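Local coordinates for intracellular exo-alpha-(1->5)-L-arabinofuranosidase (Bifidobacterium longum, PDB 2Y2W), which cleaves terminal alpha-(1->5)-linked L-arabinofuranosyl units from branched and debranched arabinans and also acts on wheat arabinoxylan, at residues F263-Y275 with T316-G330. Numbering follows the deposited sequence.
Sequences FGTWEKTVLTKAY and TVSDAADQAREANNG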
ATOM      1  N   PHE D 263      -0.499 -23.030  -8.027  1.00 39.66           N
ATOM      2  CA  PHE D 263      -1.420 -23.389  -9.113  1.00 39.27           C
ATOM      3  C   PHE D 263      -2.752 -23.921  -8.594  1.00 38.86           C
ATOM      4  O   PHE D 263      -2.789 -24.741  -7.672  1.00 38.84           O
ATOM      5  CB  PHE D 263      -0.768 -24.410 -10.050  1.00 39.37           C
ATOM      6  CG  PHE D 263      -1.559 -24.692 -11.300  1.00 39.65           C
ATOM      7  CD1 PHE D 263      -1.807 -23.683 -12.228  1.00 39.98           C
ATOM      8  CD2 PHE D 263      -2.037 -25.973 -11.561  1.00 39.92           C
ATOM      9  CE1 PHE D 263      -2.534 -23.942 -13.389  1.00 40.01           C
ATOM     10  CE2 PHE D 263      -2.760 -26.245 -12.721  1.00 39.90           C
ATOM     11  CZ  PHE D 263      -3.010 -25.226 -13.636  1.00 39.94           C
ATOM     12  N   GLY D 264      -3.841 -23.439  -9.190  1.00 38.29           N
ATOM     13  CA  GLY D 264      -5.187 -23.823  -8.777  1.00 37.55           C
ATOM     14  C   GLY D 264      -5.694 -23.015  -7.596  1.00 36.97           C
ATOM     15  O   GLY D 264      -6.729 -22.355  -7.687  1.00 36.91           O
ATOM     16  N   THR D 265      -4.957 -23.069  -6.487  1.00 36.37           N
ATOM     17  CA  THR D 265      -5.342 -22.382  -5.247  1.00 35.86           C
ATOM     18  C   THR D 265      -5.249 -20.856  -5.355  1.00 35.37           C
ATOM     19  O   THR D 265      -5.976 -20.135  -4.665  1.00 35.33           O
ATOM     20  CB  THR D 265      -4.511 -22.868  -4.039  1.00 35.85           C
ATOM     21  OG1 THR D 265      -3.118 -22.854  -4.376  1.00 36.17           O
ATOM     22  CG2 THR D 265      -4.914 -24.285  -3.646  1.00 36.01           C
ATOM     23  N   TRP D 266      -4.358 -20.373  -6.217  1.00 34.76           N
ATOM     24  CA  TRP D 266      -4.268 -18.949  -6.518  1.00 34.18           C
ATOM     25  C   TRP D 266      -5.579 -18.477  -7.132  1.00 33.79           C
ATOM     26  O   TRP D 266      -6.213 -17.557  -6.619  1.00 33.70           O
ATOM     27  CB  TRP D 266      -3.108 -18.669  -7.479  1.00 34.17           C
ATOM     28  CG  TRP D 266      -3.035 -17.242  -7.946  1.00 33.91           C
ATOM     29  CD1 TRP D 266      -3.723 -16.679  -8.985  1.00 33.62           C
ATOM     30  CD2 TRP D 266      -2.223 -16.201  -7.391  1.00 33.53           C
ATOM     31  NE1 TRP D 266      -3.393 -15.351  -9.109  1.00 33.43           N
ATOM     32  CE2 TRP D 266      -2.473 -15.031  -8.145  1.00 33.45           C
ATOM     33  CE3 TRP D 266      -1.309 -16.141  -6.330  1.00 33.26           C
ATOM     34  CZ2 TRP D 266      -1.841 -13.814  -7.870  1.00 33.24           C
ATOM     35  CZ3 TRP D 266      -0.679 -14.931  -6.059  1.00 32.98           C
ATOM     36  CH2 TRP D 266      -0.950 -13.785  -6.827  1.00 32.94           C
ATOM     37  N   GLU D 267      -5.972 -19.130  -8.223  1.00 33.33           N
ATOM     38  CA  GLU D 267      -7.197 -18.807  -8.949  1.00 32.95           C
ATOM     39  C   GLU D 267      -8.430 -18.882  -8.054  1.00 32.83           C
ATOM     40  O   GLU D 267      -9.270 -17.986  -8.080  1.00 32.80           O
ATOM     41  CB  GLU D 267      -7.365 -19.734 -10.157  1.00 32.88           C
ATOM     42  CG  GLU D 267      -6.401 -19.461 -11.315  1.00 32.48           C
ATOM     43  CD  GLU D 267      -5.027 -20.092 -11.133  1.00 32.23           C
ATOM     44  OE1 GLU D 267      -4.769 -20.738 -10.094  1.00 32.37           O
ATOM     45  OE2 GLU D 267      -4.193 -19.938 -12.047  1.00 32.06           O
ATOM     46  N   LYS D 268      -8.524 -19.940  -7.253  1.00 32.64           N
ATOM     47  CA  LYS D 268      -9.664 -20.126  -6.362  1.00 32.54           C
ATOM     48  C   LYS D 268      -9.829 -18.953  -5.399  1.00 32.21           C
ATOM     49  O   LYS D 268     -10.907 -18.368  -5.316  1.00 32.16           O
ATOM     50  CB  LYS D 268      -9.543 -21.440  -5.591  1.00 32.69           C
ATOM     51  CG  LYS D 268     -10.869 -21.966  -5.057  1.00 33.44           C
ATOM     52  CD  LYS D 268     -10.811 -23.456  -4.723  1.00 35.07           C
ATOM     53  CE  LYS D 268     -10.726 -24.330  -5.979  1.00 35.85           C
ATOM     54  NZ  LYS D 268      -9.330 -24.494  -6.483  1.00 36.60           N
ATOM     55  N   THR D 269      -8.754 -18.607  -4.694  1.00 31.86           N
ATOM     56  CA  THR D 269      -8.777 -17.525  -3.711  1.00 31.47           C
ATOM     57  C   THR D 269      -9.070 -16.171  -4.364  1.00 31.24           C
ATOM     58  O   THR D 269      -9.939 -15.427  -3.900  1.00 31.10           O
ATOM     59  CB  THR D 269      -7.449 -17.452  -2.924  1.00 31.48           C
ATOM     60  OG1 THR D 269      -7.119 -18.751  -2.420  1.00 31.33           O
ATOM     61  CG2 THR D 269      -7.559 -16.477  -1.755  1.00 31.48           C
ATOM     62  N   VAL D 270      -8.353 -15.875  -5.445  1.00 30.95           N
ATOM     63  CA  VAL D 270      -8.468 -14.594  -6.145  1.00 30.64           C
ATOM     64  C   VAL D 270      -9.851 -14.404  -6.773  1.00 30.51           C
ATOM     65  O   VAL D 270     -10.498 -13.375  -6.556  1.00 30.48           O
ATOM     66  CB  VAL D 270      -7.331 -14.422  -7.196  1.00 30.68           C
ATOM     67  CG1 VAL D 270      -7.638 -13.295  -8.187  1.00 30.54           C
ATOM     68  CG2 VAL D 270      -6.002 -14.176  -6.495  1.00 30.48           C
ATOM     69  N   LEU D 271     -10.307 -15.402  -7.526  1.00 30.37           N
ATOM     70  CA  LEU D 271     -11.588 -15.308  -8.227  1.00 30.25           C
ATOM     71  C   LEU D 271     -12.796 -15.324  -7.289  1.00 30.23           C
ATOM     72  O   LEU D 271     -13.786 -14.660  -7.565  1.00 30.37           O
ATOM     73  CB  LEU D 271     -11.718 -16.389  -9.311  1.00 30.09           C
ATOM     74  CG  LEU D 271     -10.691 -16.392 -10.453  1.00 29.98           C
ATOM     75  CD1 LEU D 271     -10.906 -17.590 -11.366  1.00 29.82           C
ATOM     76  CD2 LEU D 271     -10.705 -15.093 -11.258  1.00 29.98           C
ATOM     77  N   THR D 272     -12.709 -16.063  -6.185  1.00 30.25           N
ATOM     78  CA  THR D 272     -13.805 -16.125  -5.209  1.00 30.39           C
ATOM     79  C   THR D 272     -14.136 -14.745  -4.638  1.00 30.54           C
ATOM     80  O   THR D 272     -15.308 -14.378  -4.534  1.00 30.58           O
ATOM     81  CB  THR D 272     -13.503 -17.127  -4.057  1.00 30.42           C
ATOM     82  OG1 THR D 272     -13.354 -18.446  -4.597  1.00 30.26           O
ATOM     83  CG2 THR D 272     -14.627 -17.144  -3.024  1.00 30.34           C
ATOM     84  N   LYS D 273     -13.103 -13.981  -4.287  1.00 30.75           N
ATOM     85  CA  LYS D 273     -13.287 -12.659  -3.697  1.00 30.91           C
ATOM     86  C   LYS D 273     -13.714 -11.611  -4.724  1.00 30.97           C
ATOM     87  O   LYS D 273     -14.649 -10.846  -4.481  1.00 31.09           O
ATOM     88  CB  LYS D 273     -12.018 -12.207  -2.966  1.00 30.92           C
ATOM     89  CG  LYS D 273     -12.230 -11.017  -2.038  1.00 31.26           C
ATOM     90  CD  LYS D 273     -11.091 -10.875  -1.045  1.00 32.09           C
ATOM     91  CE  LYS D 273     -11.355  -9.748  -0.059  1.00 32.63           C
ATOM     92  NZ  LYS D 273     -10.269  -9.634   0.958  1.00 32.79           N
ATOM     93  N   ALA D 274     -13.039 -11.589  -5.869  1.00 31.06           N
ATOM     94  CA  ALA D 274     -13.242 -10.531  -6.859  1.00 31.08           C
ATOM     95  C   ALA D 274     -14.230 -10.902  -7.968  1.00 31.17           C
ATOM     96  O   ALA D 274     -14.337 -10.188  -8.967  1.00 31.30           O
ATOM     97  CB  ALA D 274     -11.906 -10.109  -7.449  1.00 30.98           C
ATOM     98  N   TYR D 275     -14.960 -12.001  -7.773  1.00 31.19           N
ATOM     99  CA  TYR D 275     -15.850 -12.560  -8.800  1.00 31.27           C
ATOM    100  C   TYR D 275     -16.725 -11.540  -9.532  1.00 31.42           C
ATOM    101  O   TYR D 275     -16.687 -11.462 -10.762  1.00 31.42           O
ATOM    102  CB  TYR D 275     -16.720 -13.691  -8.223  1.00 31.20           C
ATOM    103  CG  TYR D 275     -17.849 -14.115  -9.140  1.00 31.04           C
ATOM    104  CD1 TYR D 275     -17.598 -14.854 -10.295  1.00 30.61           C
ATOM    105  CD2 TYR D 275     -19.168 -13.761  -8.856  1.00 31.14           C
ATOM    106  CE1 TYR D 275     -18.633 -15.232 -11.142  1.00 30.83           C
ATOM    107  CE2 TYR D 275     -20.208 -14.132  -9.696  1.00 30.82           C
ATOM    108  CZ  TYR D 275     -19.936 -14.866 -10.836  1.00 30.93           C
ATOM    109  OH  TYR D 275     -20.969 -15.236 -11.661  1.00 30.78           O
ATOM    110  N   THR D 316      -8.075 -27.464 -14.927  1.00 36.04           N
ATOM    111  CA  THR D 316      -7.844 -27.069 -13.538  1.00 35.98           C
ATOM    112  C   THR D 316      -8.268 -25.624 -13.265  1.00 35.98           C
ATOM    113  O   THR D 316      -8.881 -25.336 -12.230  1.00 36.01           O
ATOM    114  CB  THR D 316      -6.361 -27.261 -13.134  1.00 35.96           C
ATOM    115  OG1 THR D 316      -5.893 -28.525 -13.615  1.00 35.96           O
ATOM    116  CG2 THR D 316      -6.193 -27.213 -11.621  1.00 35.92           C
ATOM    117  N   VAL D 317      -7.941 -24.724 -14.189  1.00 35.82           N
ATOM    118  CA  VAL D 317      -8.292 -23.310 -14.044  1.00 35.72           C
ATOM    119  C   VAL D 317      -9.806 -23.112 -14.159  1.00 35.73           C
ATOM    120  O   VAL D 317     -10.396 -22.351 -13.388  1.00 35.59           O
ATOM    121  CB  VAL D 317      -7.523 -22.418 -15.052  1.00 35.67           C
ATOM    122  CG1 VAL D 317      -8.025 -20.979 -15.010  1.00 35.62           C
ATOM    123  CG2 VAL D 317      -6.034 -22.456 -14.755  1.00 35.40           C
ATOM    124  N   SER D 318     -10.423 -23.815 -15.108  1.00 35.81           N
ATOM    125  CA  SER D 318     -11.876 -23.791 -15.282  1.00 35.97           C
ATOM    126  C   SER D 318     -12.602 -24.234 -14.016  1.00 36.07           C
ATOM    127  O   SER D 318     -13.558 -23.586 -13.582  1.00 36.01           O
ATOM    128  CB  SER D 318     -12.292 -24.679 -16.453  1.00 35.89           C
ATOM    129  OG  SER D 318     -11.668 -24.258 -17.652  1.00 36.37           O
ATOM    130  N   ASP D 319     -12.136 -25.334 -13.428  1.00 36.23           N
ATOM    131  CA  ASP D 319     -12.708 -25.871 -12.197  1.00 36.41           C
ATOM    132  C   ASP D 319     -12.578 -24.865 -11.053  1.00 36.40           C
ATOM    133  O   ASP D 319     -13.494 -24.713 -10.238  1.00 36.40           O
ATOM    134  CB  ASP D 319     -12.026 -27.193 -11.840  1.00 36.59           C
ATOM    135  CG  ASP D 319     -12.604 -27.833 -10.594  1.00 37.22           C
ATOM    136  OD1 ASP D 319     -13.810 -28.169 -10.592  1.00 38.31           O
ATOM    137  OD2 ASP D 319     -11.843 -28.009  -9.617  1.00 37.83           O
ATOM    138  N   ALA D 320     -11.436 -24.182 -11.011  1.00 36.46           N
ATOM    139  CA  ALA D 320     -11.186 -23.111 -10.047  1.00 36.45           C
ATOM    140  C   ALA D 320     -12.112 -21.919 -10.292  1.00 36.46           C
ATOM    141  O   ALA D 320     -12.628 -21.324  -9.343  1.00 36.43           O
ATOM    142  CB  ALA D 320      -9.728 -22.680 -10.105  1.00 36.37           C
ATOM    143  N   ALA D 321     -12.317 -21.586 -11.565  1.00 36.52           N
ATOM    144  CA  ALA D 321     -13.235 -20.521 -11.962  1.00 36.72           C
ATOM    145  C   ALA D 321     -14.696 -20.887 -11.685  1.00 36.90           C
ATOM    146  O   ALA D 321     -15.497 -20.021 -11.321  1.00 36.89           O
ATOM    147  CB  ALA D 321     -13.040 -20.174 -13.429  1.00 36.63           C
ATOM    148  N   ASP D 322     -15.029 -22.169 -11.854  1.00 37.07           N
ATOM    149  CA  ASP D 322     -16.375 -22.678 -11.583  1.00 37.31           C
ATOM    150  C   ASP D 322     -16.728 -22.592 -10.105  1.00 37.35           C
ATOM    151  O   ASP D 322     -17.834 -22.176  -9.752  1.00 37.35           O
ATOM    152  CB  ASP D 322     -16.522 -24.130 -12.058  1.00 37.44           C
ATOM    153  CG  ASP D 322     -16.651 -24.250 -13.569  1.00 37.94           C
ATOM    154  OD1 ASP D 322     -16.966 -23.240 -14.235  1.00 38.28           O
ATOM    155  OD2 ASP D 322     -16.436 -25.365 -14.092  1.00 38.35           O
ATOM    156  N   GLN D 323     -15.786 -22.983  -9.247  1.00 37.42           N
ATOM    157  CA  GLN D 323     -16.008 -22.979  -7.801  1.00 37.41           C
ATOM    158  C   GLN D 323     -16.141 -21.574  -7.227  1.00 37.22           C
ATOM    159  O   GLN D 323     -16.762 -21.386  -6.179  1.00 37.13           O
ATOM    160  CB  GLN D 323     -14.918 -23.765  -7.066  1.00 37.52           C
ATOM    161  CG  GLN D 323     -15.073 -25.278  -7.172  1.00 38.27           C
ATOM    162  CD  GLN D 323     -14.605 -26.007  -5.924  1.00 39.31           C
ATOM    163  OE1 GLN D 323     -13.480 -25.816  -5.462  1.00 39.92           O
ATOM    164  NE2 GLN D 323     -15.471 -26.856  -5.375  1.00 39.43           N
ATOM    165  N   ALA D 324     -15.570 -20.594  -7.926  1.00 37.06           N
ATOM    166  CA  ALA D 324     -15.690 -19.190  -7.540  1.00 36.93           C
ATOM    167  C   ALA D 324     -17.105 -18.665  -7.794  1.00 36.81           C
ATOM    168  O   ALA D 324     -17.662 -17.946  -6.963  1.00 36.64           O
ATOM    169  CB  ALA D 324     -14.660 -18.346  -8.272  1.00 36.88           C
ATOM    170  N   ARG D 325     -17.676 -19.033  -8.940  1.00 36.77           N
ATOM    171  CA  ARG D 325     -19.047 -18.663  -9.288  1.00 36.81           C
ATOM    172  C   ARG D 325     -20.055 -19.244  -8.293  1.00 36.81           C
ATOM    173  O   ARG D 325     -20.906 -18.520  -7.770  1.00 36.74           O
ATOM    174  CB  ARG D 325     -19.384 -19.106 -10.717  1.00 36.82           C
ATOM    175  CG  ARG D 325     -20.841 -18.852 -11.128  1.00 37.29           C
ATOM    176  CD  ARG D 325     -21.205 -19.498 -12.467  1.00 37.82           C
ATOM    177  NE  ARG D 325     -20.835 -20.910 -12.535  1.00 38.22           N
ATOM    178  CZ  ARG D 325     -21.578 -21.915 -12.078  1.00 38.72           C
ATOM    179  NH1 ARG D 325     -22.752 -21.685 -11.507  1.00 38.59           N
ATOM    180  NH2 ARG D 325     -21.138 -23.162 -12.193  1.00 39.31           N
ATOM    181  N   GLU D 326     -19.949 -20.546  -8.029  1.00 36.82           N
ATOM    182  CA  GLU D 326     -20.886 -21.233  -7.135  1.00 36.98           C
ATOM    183  C   GLU D 326     -20.715 -20.860  -5.657  1.00 36.72           C
ATOM    184  O   GLU D 326     -21.649 -21.002  -4.871  1.00 36.78           O
ATOM    185  CB  GLU D 326     -20.864 -22.756  -7.353  1.00 37.11           C
ATOM    186  CG  GLU D 326     -19.492 -23.417  -7.265  1.00 38.04           C
ATOM    187  CD  GLU D 326     -19.353 -24.654  -8.159  1.00 39.38           C
ATOM    188  OE1 GLU D 326     -20.224 -24.885  -9.030  1.00 39.56           O
ATOM    189  OE2 GLU D 326     -18.357 -25.395  -7.991  1.00 39.59           O
ATOM    190  N   ALA D 327     -19.530 -20.373  -5.294  1.00 36.59           N
ATOM    191  CA  ALA D 327     -19.287 -19.816  -3.960  1.00 36.30           C
ATOM    192  C   ALA D 327     -19.996 -18.475  -3.779  1.00 36.24           C
ATOM    193  O   ALA D 327     -20.353 -18.101  -2.658  1.00 36.28           O
ATOM    194  CB  ALA D 327     -17.798 -19.662  -3.707  1.00 36.25           C
ATOM    195  N   ASN D 328     -20.186 -17.758  -4.887  1.00 36.05           N
ATOM    196  CA  ASN D 328     -20.886 -16.475  -4.895  1.00 35.94           C
ATOM    197  C   ASN D 328     -22.319 -16.570  -5.432  1.00 35.80           C
ATOM    198  O   ASN D 328     -22.943 -15.545  -5.729  1.00 35.71           O
ATOM    199  CB  ASN D 328     -20.097 -15.452  -5.719  1.00 36.02           C
ATOM    200  CG  ASN D 328     -18.854 -14.960  -5.008  1.00 36.34           C
ATOM    201  OD1 ASN D 328     -18.933 -14.167  -4.068  1.00 37.13           O
ATOM    202  ND2 ASN D 328     -17.694 -15.419  -5.461  1.00 36.19           N
ATOM    203  N   ASN D 329     -22.830 -17.797  -5.554  1.00 35.58           N
ATOM    204  CA  ASN D 329     -24.137 -18.062  -6.172  1.00 35.39           C
ATOM    205  C   ASN D 329     -24.340 -17.261  -7.459  1.00 35.18           C
ATOM    206  O   ASN D 329     -25.441 -16.790  -7.751  1.00 35.22           O
ATOM    207  CB  ASN D 329     -25.282 -17.799  -5.183  1.00 35.49           C
ATOM    208  CG  ASN D 329     -25.321 -18.805  -4.045  1.00 35.72           C
ATOM    209  OD1 ASN D 329     -25.213 -20.014  -4.256  1.00 36.06           O
ATOM    210  ND2 ASN D 329     -25.492 -18.305  -2.827  1.00 35.84           N
ATOM    211  N   GLY D 330     -23.259 -17.114  -8.220  1.00 34.95           N
ATOM    212  CA  GLY D 330     -23.245 -16.269  -9.406  1.00 34.60           C
ATOM    213  C   GLY D 330     -23.979 -16.869 -10.583  1.00 34.37           C
ATOM    214  O   GLY D 330     -24.219 -18.078 -10.631  1.00 34.42           O
TER
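Tyr275 packs against Arg325, Asn328 and Gly330, one ring face taking Arg325 CA in a CH-pi contact, 4.2 Å from the ring centroid. CG stands anti to the backbone N (chi1 168°), which carries the ring past Asn328, whose amide runs nearly parallel to it, and brings OH to 3.4 Å from Gly330 CA; that hydroxyl is hydrogen-bonded to Lys332 O. Asn328 ND2 ties the segments together: it donates to Thr272 O at 2.8 Å, almost straight (169°) and on a carbonyl lone pair, and also to Ala324 O, four residues back. With an alanine here in place of the tyrosine, the space between Arg325 and Gly330 would probably be left unfilled and Lys332 O would lose its hydroxyl partner. These are neighbouring outer helices of the (beta/alpha)8 barrel, crossing at -32°, and small residues let them close up: Ala324 CB sits 3.7 Å from Leu271 CB, and Ala320 CB is 3.8 Å from Glu267 CB. Leu271 and Val317 continue inward onto Val281 of barrel strand 280-287. The solvent side is looser. There Lys268, bent at its last two torsions, lays CE 3.2 Å from OE1 of exposed Gln323, while its NZ stays 5.3 Å from Asp319 OD2.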